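Local coordinates for fimbrial protein MyfA,Fimbrial protein MyfA,Fimbrial protein MyfA (Yersinia enterocolitica, PDB 5LND), which forms, as the major pilus subunit, the protease-resistant Myf fimbriae of Yersinia enterocolitica, a probable virulence factor, at residues 50-53 with 57-60; 4-9 with 99-104; 27-32 with 36-41. One frame throughout, in Å; residues are numbered along the deposited sequence.

How the contacts relate
The three contacts sample one Ig-like beta sandwich in two ways, within a sheet and between its sheets. Contact 1 is a hairpin pairing inside the larger sheet, whereas contacts 2 and 3 reach across the interior to the sheet of strands 3-8, 22-30 and 81-88. Contacts 1 and 2 have centres about 12 Å apart and touch where Val52 O probably accepts a hydrogen bond from Gln100 N at 2.8 Å. Contacts 2 and 3, about 13 Å apart between centres, share both sheets, with Glu5 O lying 2.7 Å from Val28 N. Contacts 1 and 3 both use strand 37-52, but their centres are about 23 Å apart, on opposite sides of the chain's centre.

Contact 1 of 3, residues 50-53 with 57-60; sequences QMVS and TRVD
Met51 and Val59 face each other as a hydrogen-bonded antiparallel pair, Met51 N to Val59 O and Val59 N to Met51 O both measuring 3.0 Å, and set the register of a beta hairpin. Toward the turn, Ser53 N gives a nearly straight bond to Thr57 O in the carbonyl plane (168° at the hydrogen). The side chains of Met51 and Val59 leave the hairpin on its buried face and lie alongside one another, with Met51 CG 4.0 Å from Val59 CB.

The other face, with Val52 and Arg58, and the open end of the hairpin are polar and partly exposed. There Gln50 is shared between two charged groups, which together fix the rotation of its amide. Arg58 NH2 donates to a lone pair of Gln50 OE1 at 2.6 Å, in the amide carbonyl plane, although the amide and guanidinium planes are 61° apart. From the other end of the amide, Gln50 NE2 reaches Asp60 OD1 at 2.8 Å, arriving on the anti side and 33° out of the carboxylate plane. A bend at chi3 curls the arginine back so that Gln50 CB covers one guanidinium face, while Val52 CG2 comes within 3.5 Å of Arg58 NH1. Arg58 NH1 is hydrogen-bonded to Ala45 O.

Strand 37-52 runs between this short hairpin partner and strand 97-108, whose Tyr99 packs against Met51, Ser53, Thr57 and Val59. Leu88 of strand 81-88 closes over Met51 and Val59 from the opposing sheet, and Glu80 of the second subunit accepts a hydrogen bond from the Arg58 backbone N.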
loop_
_atom_site.group_PDB
_atom_site.type_symbol
_atom_site.label_atom_id
_atom_site.label_comp_id
_atom_site.label_asym_id
_atom_site.label_seq_id
_atom_site.Cartn_x
_atom_site.Cartn_y
_atom_site.Cartn_z
ATOM N N GLN B 50 -1.493 4.917 10.254
ATOM C CA GLN B 50 -0.757 3.878 9.533
ATOM C C GLN B 50 0.755 4.049 9.566
ATOM O O GLN B 50 1.253 5.158 9.666
ATOM C CB GLN B 50 -1.205 3.821 8.073
ATOM C CG GLN B 50 -2.533 3.136 7.850
ATOM C CD GLN B 50 -3.694 4.081 7.982
ATOM O OE1 GLN B 50 -3.645 5.204 7.489
ATOM N NE2 GLN B 50 -4.750 3.635 8.653
ATOM N N MET B 51 1.477 2.935 9.478
ATOM C CA MET B 51 2.885 2.981 9.107
ATOM C C MET B 51 2.963 2.799 7.586
ATOM O O MET B 51 2.170 2.059 7.007
ATOM C CB MET B 51 3.705 1.952 9.896
ATOM C CG MET B 51 3.490 0.511 9.505
ATOM S SD MET B 51 4.401 -0.703 10.495
ATOM C CE MET B 51 5.924 0.133 10.801
ATOM N N VAL B 52 3.882 3.508 6.938
ATOM C CA VAL B 52 3.905 3.584 5.479
ATOM C C VAL B 52 5.299 3.293 4.910
ATOM O O VAL B 52 6.283 3.914 5.321
ATOM C CB VAL B 52 3.436 4.977 5.007
ATOM C CG1 VAL B 52 3.381 5.058 3.497
ATOM C CG2 VAL B 52 2.083 5.286 5.567
ATOM N N SER B 53 5.387 2.356 3.965
ATOM C CA SER B 53 6.678 1.992 3.369
ATOM C C SER B 53 7.064 2.878 2.182
ATOM O O SER B 53 6.290 3.715 1.740
ATOM C CB SER B 53 6.702 0.528 2.950
ATOM O OG SER B 53 5.843 0.300 1.862
ATOM N N THR B 57 2.884 1.467 0.527
ATOM C CA THR B 57 2.022 0.459 1.134
ATOM C C THR B 57 1.758 0.822 2.590
ATOM O O THR B 57 2.684 1.172 3.316
ATOM C CB THR B 57 2.659 -0.947 1.082
ATOM O OG1 THR B 57 3.084 -1.235 -0.253
ATOM C CG2 THR B 57 1.663 -2.006 1.505
ATOM N N ARG B 58 0.505 0.717 3.021
ATOM C CA ARG B 58 0.114 1.128 4.367
ATOM C C ARG B 58 -0.255 -0.073 5.231
ATOM O O ARG B 58 -0.791 -1.064 4.731
ATOM C CB ARG B 58 -1.068 2.098 4.284
ATOM C CG ARG B 58 -0.874 3.199 3.251
ATOM C CD ARG B 58 -2.119 4.052 3.064
ATOM N NE ARG B 58 -2.455 4.791 4.272
ATOM C CZ ARG B 58 -1.825 5.889 4.687
ATOM N NH1 ARG B 58 -0.806 6.395 3.998
ATOM N NH2 ARG B 58 -2.210 6.481 5.807
ATOM N N VAL B 59 0.048 0.011 6.524
ATOM C CA VAL B 59 -0.387 -0.991 7.498
ATOM C C VAL B 59 -0.963 -0.303 8.728
ATOM O O VAL B 59 -0.298 0.532 9.330
ATOM C CB VAL B 59 0.769 -1.904 7.933
ATOM C CG1 VAL B 59 0.272 -2.971 8.901
ATOM C CG2 VAL B 59 1.402 -2.545 6.725
ATOM N N ASP B 60 -2.190 -0.655 9.100
ATOM C CA ASP B 60 -2.832 -0.046 10.259
ATOM C C ASP B 60 -2.062 -0.307 11.542
ATOM O O ASP B 60 -1.460 -1.366 11.705
ATOM C CB ASP B 60 -4.258 -0.569 10.411
ATOM C CG ASP B 60 -5.146 -0.159 9.266
ATOM O OD1 ASP B 60 -4.838 0.863 8.624
ATOM O OD2 ASP B 60 -6.146 -0.858 9.005
#

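Contact 2 of 3, residues 4-9 with 99-104; sequences VEFKAT and YQFTGR
Phe6 and Phe101 form a purely apolar contact between the two sheets of the Ig-like beta sandwich, one ring contributed by strand 3-8 and the other by strand 97-108. Both residues are buried, and the contact lies near the middle of the domain, its centre about 6 Å from that of the chain. The two strands are not neighbours in a sheet: 89 residues separate the segments, and the rings bridge the interior between them.

Each phenyl projects toward the opposing strand. With CG anti to the backbone N in both residues (chi1 -175° in Phe6 and 178° in Phe101), the rings extend into the interior between the sheets, and the two side chains cross at roughly a right angle. The ring planes are inclined by 57° and the centroids are 5.9 Å apart, an oblique pairing that is neither a parallel stack nor a T-shaped one. The shared surface is small, 82 Å² counted over both segments, because a few ring carbons make the whole contact.

Other core residues supply the rest. Phe25 of strand 22-30 stacks with Phe6 and also touches Phe101, making an aromatic cluster in the sandwich interior; Leu27 packs on Phe6, and Leu61 on Phe101. Strand 118-130, the donor strand engineered onto the C-terminus of this self-complemented construct, pairs antiparallel with strand 97-108 and brings Ala126 against Phe6, as a neighbouring subunit probably does in the fimbria.

The meeting itself comes down to three carbons: Phe101 CD2 lies 3.8 Å from Phe6 CZ and 3.9 Å from Phe6 CE2.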
loop_
_atom_site.group_PDB
_atom_site.type_symbol
_atom_site.label_atom_id
_atom_site.label_comp_id
_atom_site.label_asym_id
_atom_site.label_seq_id
_atom_site.Cartn_x
_atom_site.Cartn_y
_atom_site.Cartn_z
ATOM N N VAL B 4 9.923 12.433 25.259
ATOM C CA VAL B 4 9.236 11.363 24.540
ATOM C C VAL B 4 10.283 10.408 23.987
ATOM O O VAL B 4 11.356 10.841 23.589
ATOM C CB VAL B 4 8.401 11.921 23.369
ATOM C CG1 VAL B 4 7.631 10.818 22.673
ATOM C CG2 VAL B 4 7.447 12.975 23.862
ATOM N N GLU B 5 10.007 9.110 23.992
ATOM C CA GLU B 5 10.831 8.198 23.206
ATOM C C GLU B 5 9.967 7.290 22.362
ATOM O O GLU B 5 9.018 6.698 22.855
ATOM C CB GLU B 5 11.776 7.361 24.066
ATOM C CG GLU B 5 12.537 6.274 23.267
ATOM C CD GLU B 5 13.611 6.816 22.299
ATOM O OE1 GLU B 5 13.306 7.658 21.423
ATOM O OE2 GLU B 5 14.775 6.368 22.400
ATOM N N PHE B 6 10.315 7.181 21.088
ATOM C CA PHE B 6 9.563 6.374 20.143
ATOM C C PHE B 6 10.524 5.569 19.270
ATOM O O PHE B 6 11.317 6.134 18.518
ATOM C CB PHE B 6 8.697 7.285 19.280
ATOM C CG PHE B 6 7.785 6.550 18.349
ATOM C CD1 PHE B 6 6.733 5.804 18.842
ATOM C CD2 PHE B 6 7.968 6.623 16.982
ATOM C CE1 PHE B 6 5.881 5.132 17.995
ATOM C CE2 PHE B 6 7.115 5.961 16.125
ATOM C CZ PHE B 6 6.071 5.213 16.636
ATOM N N LYS B 7 10.454 4.247 19.382
ATOM C CA LYS B 7 11.381 3.369 18.693
ATOM C C LYS B 7 10.633 2.204 18.099
ATOM O O LYS B 7 9.587 1.815 18.605
ATOM C CB LYS B 7 12.425 2.825 19.666
ATOM C CG LYS B 7 13.291 3.879 20.308
ATOM C CD LYS B 7 14.518 3.268 20.966
ATOM C CE LYS B 7 14.133 2.214 21.984
ATOM N NZ LYS B 7 15.289 1.835 22.845
ATOM N N ALA B 8 11.173 1.645 17.023
ATOM C CA ALA B 8 10.649 0.397 16.499
ATOM C C ALA B 8 11.015 -0.678 17.508
ATOM O O ALA B 8 12.038 -0.573 18.185
ATOM C CB ALA B 8 11.241 0.091 15.132
ATOM N N THR B 9 10.186 -1.707 17.624
ATOM C CA THR B 9 10.467 -2.773 18.572
ATOM C C THR B 9 11.523 -3.733 18.038
ATOM O O THR B 9 11.954 -3.613 16.893
ATOM C CB THR B 9 9.224 -3.551 18.919
ATOM O OG1 THR B 9 8.603 -3.996 17.712
ATOM C CG2 THR B 9 8.253 -2.693 19.721
ATOM N N TYR B 99 8.803 0.477 6.931
ATOM C CA TYR B 99 7.584 1.228 7.161
ATOM C C TYR B 99 7.754 2.303 8.207
ATOM O O TYR B 99 8.109 2.023 9.348
ATOM C CB TYR B 99 6.471 0.305 7.597
ATOM C CG TYR B 99 5.985 -0.686 6.584
ATOM C CD1 TYR B 99 4.866 -0.412 5.815
ATOM C CD2 TYR B 99 6.601 -1.920 6.438
ATOM C CE1 TYR B 99 4.387 -1.322 4.914
ATOM C CE2 TYR B 99 6.128 -2.842 5.532
ATOM C CZ TYR B 99 5.025 -2.530 4.773
ATOM O OH TYR B 99 4.537 -3.436 3.870
ATOM N N GLN B 100 7.462 3.534 7.816
ATOM C CA GLN B 100 7.665 4.671 8.690
ATOM C C GLN B 100 6.366 5.188 9.280
ATOM O O GLN B 100 5.363 5.324 8.590
ATOM C CB GLN B 100 8.346 5.795 7.919
ATOM C CG GLN B 100 8.796 6.941 8.784
ATOM C CD GLN B 100 9.306 8.116 7.974
ATOM O OE1 GLN B 100 8.773 8.435 6.910
ATOM N NE2 GLN B 100 10.337 8.779 8.485
ATOM N N PHE B 101 6.389 5.467 10.571
ATOM C CA PHE B 101 5.318 6.224 11.175
ATOM C C PHE B 101 5.864 7.573 11.614
ATOM O O PHE B 101 6.933 7.664 12.218
ATOM C CB PHE B 101 4.703 5.478 12.351
ATOM C CG PHE B 101 3.615 6.242 13.033
ATOM C CD1 PHE B 101 2.309 6.175 12.569
ATOM C CD2 PHE B 101 3.900 7.050 14.130
ATOM C CE1 PHE B 101 1.306 6.888 13.198
ATOM C CE2 PHE B 101 2.905 7.765 14.763
ATOM C CZ PHE B 101 1.607 7.688 14.297
ATOM N N THR B 102 5.120 8.619 11.279
ATOM C CA THR B 102 5.397 9.956 11.750
ATOM C C THR B 102 4.181 10.431 12.521
ATOM O O THR B 102 3.039 10.100 12.183
ATOM C CB THR B 102 5.696 10.915 10.584
ATOM O OG1 THR B 102 4.628 10.884 9.626
ATOM C CG2 THR B 102 6.982 10.518 9.903
ATOM N N GLY B 103 4.430 11.191 13.576
ATOM C CA GLY B 103 3.350 11.723 14.375
ATOM C C GLY B 103 3.817 12.803 15.322
ATOM O O GLY B 103 5.015 13.053 15.448
ATOM N N ARG B 104 2.860 13.445 15.986
ATOM C CA ARG B 104 3.156 14.497 16.949
ATOM C C ARG B 104 2.559 14.147 18.296
ATOM O O ARG B 104 1.369 13.854 18.403
ATOM C CB ARG B 104 2.588 15.830 16.479
ATOM C CG ARG B 104 2.722 16.940 17.499
ATOM C CD ARG B 104 2.314 18.276 16.921
ATOM N NE ARG B 104 0.869 18.384 16.757
ATOM C CZ ARG B 104 0.220 18.183 15.611
ATOM N NH1 ARG B 104 0.882 17.863 14.505
ATOM N NH2 ARG B 104 -1.098 18.304 15.567
#

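Contact 3 of 3, residues 27-32 with 36-41; sequences LVMSDS and KGWNVR
Met29 lays its CB almost exactly over the centre of the six-membered ring of Trp38, a CH-pi contact of 3.6 Å from Met29 CB to the ring centroid and only 8° off the ring normal. The rest of the methionine continues along the indole toward its attachment, and the two side chains run antiparallel alongside each other. CG of Met29 stands beside its own backbone N (chi1 -61°), which directs the sulfur to the root of the tryptophan, with Met29 SD 3.7 Å from Trp38 CB. The same sulfur lies obliquely to the five-membered ring, 4.5 Å from Met29 SD to the Trp38 centroid, a Met-aromatic contact.

While CB covers a face, the outer border of the indole meets main chain. Ser30 O approaches Trp38 CH2 at 3.5 Å, near the ring plane, and Asp31 N is also at this edge; the carboxylate of Asp31 turns to Ser1 OG and Gly33 N.

Farther along, Val40 CG2 touches two partners, 3.7 Å from Leu27 CD2 and 3.9 Å from Met29 SD, extending the apolar packing from the indole toward the sandwich interior.

Although close in sequence, strands 27-30 and 37-41 are not paired: their axes stay 9.2 Å apart at closest approach, inclined at 141°, one in each sheet of the sandwich, the short connection between them passing from sheet to sheet. Val82 and Phe86 of strand 81-88 pack on Trp38 and Leu27, respectively. Behind the second strand, Arg41 and Asn39 both reach Glu106 of strand 97-108.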
loop_
_atom_site.group_PDB
_atom_site.type_symbol
_atom_site.label_atom_id
_atom_site.label_comp_id
_atom_site.label_asym_id
_atom_site.label_seq_id
_atom_site.Cartn_x
_atom_site.Cartn_y
_atom_site.Cartn_z
ATOM N N LEU B 27 6.375 3.421 22.482
ATOM C CA LEU B 27 6.334 4.845 22.779
ATOM C C LEU B 27 6.377 5.079 24.275
ATOM O O LEU B 27 5.723 4.365 25.031
ATOM C CB LEU B 27 5.051 5.452 22.211
ATOM C CG LEU B 27 4.683 6.849 22.719
ATOM C CD1 LEU B 27 5.630 7.884 22.196
ATOM C CD2 LEU B 27 3.269 7.179 22.330
ATOM N N VAL B 28 7.152 6.073 24.703
ATOM C CA VAL B 28 7.193 6.465 26.107
ATOM C C VAL B 28 7.020 7.967 26.245
ATOM O O VAL B 28 7.842 8.734 25.755
ATOM C CB VAL B 28 8.517 6.056 26.776
ATOM C CG1 VAL B 28 8.503 6.440 28.237
ATOM C CG2 VAL B 28 8.731 4.567 26.637
ATOM N N MET B 29 5.951 8.385 26.913
ATOM C CA MET B 29 5.681 9.803 27.118
ATOM C C MET B 29 5.810 10.149 28.604
ATOM O O MET B 29 5.033 9.671 29.430
ATOM C CB MET B 29 4.282 10.163 26.596
ATOM C CG MET B 29 4.072 9.928 25.101
ATOM S SD MET B 29 2.362 10.037 24.557
ATOM C CE MET B 29 1.678 8.549 25.263
ATOM N N SER B 30 6.790 10.985 28.934
ATOM C CA SER B 30 7.099 11.283 30.327
ATOM C C SER B 30 6.917 12.739 30.745
ATOM O O SER B 30 7.204 13.661 29.979
ATOM C CB SER B 30 8.525 10.844 30.655
ATOM O OG SER B 30 8.643 9.441 30.587
ATOM N N ASP B 31 6.432 12.910 31.976
ATOM C CA ASP B 31 6.491 14.179 32.703
ATOM C C ASP B 31 6.042 13.998 34.144
ATOM O O ASP B 31 4.986 13.430 34.401
ATOM C CB ASP B 31 5.630 15.251 32.049
ATOM C CG ASP B 31 6.039 16.644 32.474
ATOM O OD1 ASP B 31 6.878 16.765 33.388
ATOM O OD2 ASP B 31 5.525 17.622 31.898
ATOM N N SER B 32 6.840 14.504 35.079
ATOM C CA SER B 32 6.479 14.478 36.493
ATOM C C SER B 32 5.703 15.727 36.880
ATOM O O SER B 32 5.118 15.791 37.956
ATOM C CB SER B 32 7.725 14.362 37.358
ATOM O OG SER B 32 8.667 15.370 37.034
ATOM N N LYS B 36 -2.991 16.492 32.466
ATOM C CA LYS B 36 -4.193 15.671 32.340
ATOM C C LYS B 36 -3.971 14.387 31.546
ATOM O O LYS B 36 -4.339 13.301 31.992
ATOM C CB LYS B 36 -5.325 16.471 31.705
ATOM C CG LYS B 36 -6.666 15.784 31.792
ATOM C CD LYS B 36 -7.735 16.586 31.081
ATOM C CE LYS B 36 -9.088 15.902 31.175
ATOM N NZ LYS B 36 -10.087 16.656 30.396
ATOM N N GLY B 37 -3.368 14.511 30.370
ATOM C CA GLY B 37 -3.166 13.359 29.514
ATOM C C GLY B 37 -2.313 13.672 28.306
ATOM O O GLY B 37 -1.592 14.670 28.288
ATOM N N TRP B 38 -2.398 12.806 27.300
ATOM C CA TRP B 38 -1.582 12.917 26.094
ATOM C C TRP B 38 -2.394 12.700 24.816
ATOM O O TRP B 38 -3.408 12.008 24.820
ATOM C CB TRP B 38 -0.439 11.891 26.132
ATOM C CG TRP B 38 0.399 11.920 27.383
ATOM C CD1 TRP B 38 0.137 11.286 28.560
ATOM C CD2 TRP B 38 1.634 12.618 27.571
ATOM N NE1 TRP B 38 1.135 11.543 29.468
ATOM C CE2 TRP B 38 2.065 12.362 28.885
ATOM C CE3 TRP B 38 2.419 13.433 26.753
ATOM C CZ2 TRP B 38 3.250 12.896 29.399
ATOM C CZ3 TRP B 38 3.585 13.952 27.261
ATOM C CH2 TRP B 38 3.991 13.687 28.570
ATOM N N ASN B 39 -1.938 13.306 23.730
ATOM C CA ASN B 39 -2.409 12.975 22.403
ATOM C C ASN B 39 -1.260 12.381 21.601
ATOM O O ASN B 39 -0.116 12.789 21.769
ATOM C CB ASN B 39 -2.943 14.222 21.703
ATOM C CG ASN B 39 -4.244 14.703 22.291
ATOM O OD1 ASN B 39 -5.068 13.901 22.717
ATOM N ND2 ASN B 39 -4.441 16.020 22.317
ATOM N N VAL B 40 -1.555 11.393 20.763
ATOM C CA VAL B 40 -0.608 10.969 19.743
ATOM C C VAL B 40 -1.314 11.152 18.405
ATOM O O VAL B 40 -2.265 10.430 18.100
ATOM C CB VAL B 40 -0.131 9.515 19.930
ATOM C CG1 VAL B 40 0.985 9.186 18.948
ATOM C CG2 VAL B 40 0.342 9.289 21.334
ATOM N N ARG B 41 -0.869 12.139 17.629
ATOM C CA ARG B 41 -1.525 12.490 16.377
ATOM C C ARG B 41 -0.691 12.127 15.154
ATOM O O ARG B 41 0.392 12.677 14.957
ATOM C CB ARG B 41 -1.796 13.991 16.337
ATOM C CG ARG B 41 -2.530 14.548 17.541
ATOM C CD ARG B 41 -3.033 15.926 17.225
ATOM N NE ARG B 41 -3.918 16.457 18.251
ATOM C CZ ARG B 41 -5.233 16.546 18.106
ATOM N NH1 ARG B 41 -5.779 16.134 16.980
ATOM N NH2 ARG B 41 -5.998 17.041 19.070
#